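Local coordinates for Ketoacyl_synth_N domain-containing protein (Photorhabdus luminescens subsp. laumondii, PDB 6SMO) that probably serves as the chain-length-factor (ketosynthase-beta) subunit of a type II polyketide synthase, pairing with a ketosynthase chain and binding a polyketide chain, at residues G105-I110 / P192-L197. Sequence-based numbering, arbitrary orientation.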
loop_
_atom_site.group_PDB
_atom_site.type_symbol
_atom_site.label_atom_id
_atom_site.label_comp_id
_atom_site.label_asym_id
_atom_site.label_seq_id
_atom_site.Cartn_x
_atom_site.Cartn_y
_atom_site.Cartn_z
ATOM N N GLY C 105 0.922 -7.545 7.558
ATOM C CA GLY C 105 -0.468 -7.047 7.600
ATOM C C GLY C 105 -1.084 -7.212 8.979
ATOM O O GLY C 105 -0.352 -7.042 9.975
ATOM N N GLY C 106 -2.380 -7.537 9.037
ATOM C CA GLY C 106 -3.152 -7.678 10.287
ATOM C C GLY C 106 -4.030 -8.918 10.282
ATOM O O GLY C 106 -5.248 -8.779 10.055
ATOM N N TRP C 107 -3.437 -10.085 10.550
ATOM C CA TRP C 107 -4.116 -11.410 10.512
ATOM C C TRP C 107 -4.943 -11.637 11.784
ATOM O O TRP C 107 -5.944 -12.375 11.697
ATOM C CB TRP C 107 -3.097 -12.537 10.293
ATOM C CG TRP C 107 -2.815 -12.800 8.847
ATOM C CD1 TRP C 107 -1.709 -12.431 8.138
ATOM C CD2 TRP C 107 -3.681 -13.476 7.918
ATOM N NE1 TRP C 107 -1.819 -12.843 6.837
ATOM C CE2 TRP C 107 -3.019 -13.485 6.672
ATOM C CE3 TRP C 107 -4.940 -14.079 8.019
ATOM C CZ2 TRP C 107 -3.580 -14.071 5.538
ATOM C CZ3 TRP C 107 -5.493 -14.658 6.899
ATOM C CH2 TRP C 107 -4.820 -14.654 5.676
ATOM N N GLN C 108 -4.547 -11.032 12.909
ATOM C CA GLN C 108 -5.190 -11.220 14.240
ATOM C C GLN C 108 -6.687 -10.887 14.158
ATOM O O GLN C 108 -7.474 -11.574 14.839
ATOM C CB GLN C 108 -4.499 -10.359 15.302
ATOM C CG GLN C 108 -5.118 -10.464 16.690
ATOM C CD GLN C 108 -5.148 -11.882 17.207
ATOM O OE1 GLN C 108 -4.116 -12.532 17.354
ATOM N NE2 GLN C 108 -6.343 -12.373 17.494
ATOM N N HIS C 109 -7.061 -9.882 13.356
ATOM C CA HIS C 109 -8.439 -9.326 13.278
ATOM C C HIS C 109 -9.332 -10.167 12.353
ATOM O O HIS C 109 -10.565 -10.083 12.519
ATOM C CB HIS C 109 -8.405 -7.857 12.826
ATOM C CG HIS C 109 -9.595 -7.067 13.256
ATOM N ND1 HIS C 109 -10.735 -6.959 12.482
ATOM C CD2 HIS C 109 -9.828 -6.345 14.374
ATOM C CE1 HIS C 109 -11.618 -6.206 13.106
ATOM N NE2 HIS C 109 -11.084 -5.817 14.269
ATOM N N ILE C 110 -8.752 -10.935 11.420
ATOM C CA ILE C 110 -9.504 -11.580 10.297
ATOM C C ILE C 110 -9.358 -13.110 10.304
ATOM O O ILE C 110 -10.150 -13.754 9.593
ATOM C CB ILE C 110 -9.075 -10.978 8.940
ATOM C CG1 ILE C 110 -7.686 -11.449 8.501
ATOM C CG2 ILE C 110 -9.172 -9.459 8.974
ATOM C CD1 ILE C 110 -7.419 -11.273 7.024
ATOM N N PRO C 192 -2.057 -16.557 15.482
ATOM C CA PRO C 192 -1.692 -17.966 15.298
ATOM C C PRO C 192 -1.050 -18.359 13.955
ATOM O O PRO C 192 -0.172 -19.204 13.973
ATOM C CB PRO C 192 -3.045 -18.681 15.437
ATOM C CG PRO C 192 -3.811 -17.828 16.421
ATOM C CD PRO C 192 -3.379 -16.408 16.116
ATOM N N LEU C 193 -1.493 -17.764 12.840
ATOM C CA LEU C 193 -1.035 -18.130 11.470
ATOM C C LEU C 193 0.442 -17.754 11.302
ATOM O O LEU C 193 1.236 -18.647 10.944
ATOM C CB LEU C 193 -1.907 -17.431 10.419
ATOM C CG LEU C 193 -1.481 -17.635 8.962
ATOM C CD1 LEU C 193 -1.351 -19.114 8.620
ATOM C CD2 LEU C 193 -2.455 -16.957 8.012
ATOM N N VAL C 194 0.790 -16.486 11.546
ATOM C CA VAL C 194 2.175 -15.950 11.372
ATOM C C VAL C 194 3.051 -16.401 12.550
ATOM O O VAL C 194 4.276 -16.506 12.351
ATOM C CB VAL C 194 2.198 -14.416 11.201
ATOM C CG1 VAL C 194 1.370 -13.970 10.006
ATOM C CG2 VAL C 194 1.762 -13.680 12.459
ATOM N N LYS C 195 2.459 -16.651 13.724
ATOM C CA LYS C 195 3.192 -17.107 14.939
ATOM C C LYS C 195 3.800 -18.489 14.670
ATOM O O LYS C 195 5.022 -18.641 14.864
ATOM C CB LYS C 195 2.276 -17.144 16.167
ATOM C CG LYS C 195 3.002 -17.297 17.498
ATOM C CD LYS C 195 2.115 -17.115 18.714
ATOM C CE LYS C 195 1.408 -18.386 19.136
ATOM N NZ LYS C 195 2.301 -19.282 19.908
ATOM N N ASN C 196 2.976 -19.447 14.231
ATOM C CA ASN C 196 3.390 -20.843 13.920
ATOM C C ASN C 196 4.343 -20.847 12.717
ATOM O O ASN C 196 5.220 -21.733 12.671
ATOM C CB ASN C 196 2.184 -21.753 13.667
ATOM C CG ASN C 196 1.432 -22.105 14.933
ATOM O OD1 ASN C 196 1.991 -22.709 15.845
ATOM N ND2 ASN C 196 0.161 -21.743 14.992
ATOM N N LEU C 197 4.175 -19.901 11.785
ATOM C CA LEU C 197 5.006 -19.773 10.557
ATOM C C LEU C 197 6.441 -19.395 10.945
ATOM O O LEU C 197 7.371 -20.104 10.513
ATOM C CB LEU C 197 4.390 -18.716 9.633
ATOM C CG LEU C 197 5.019 -18.611 8.243
ATOM C CD1 LEU C 197 4.538 -19.740 7.343
ATOM C CD2 LEU C 197 4.720 -17.262 7.608
#
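Pro192, in the first turn of its helix, meets Gln108 at the solvent-exposed margin of the contact. Its CD lies 4.1 Å from Gln108 OE1, and the two side chains cross at about a right angle. The Gln108 chain bends at chi2 (57°), and its end comes nearer to the helix than its beginning.

Leu193 makes the main contact. Its CD2 methyl sits over one face of the Trp107 indole, 3.6 Å from the centroid of the six-membered ring and 8° off the ring normal. This is a CH-pi contact. The methyl is 3.7 Å from Trp107 CD2 and 3.8 Å from both CE2 and CE3. Leu193 chi1 sets CG anti to the backbone N, beside the carbonyl carbon, and chi2 (54°) then turns CD2 onto the ring. Within the loop, Ile110 CD1 lies against the opposite face, 3.8 Å above the plane and offset toward the rim. The indole is thus held between two aliphatic side chains.

Val194 adds CG1, which approaches Trp107 CD1 obliquely at 3.9 Å. No hydrogen bond joins the two segments; apolar packing dominates.

Trp107 also stacks edge-to-face with Trp133, a residue of the polyketide ligand pocket, and touches Met137 of the PKS_KS domain-containing partner chain. Glu111 of helix 111-116 accepts a hydrogen bond from Leu193 N. The contact packs the loop between strand 96-101 and helix 111-116 against the start of helix 192-204, which follows strand 180-187.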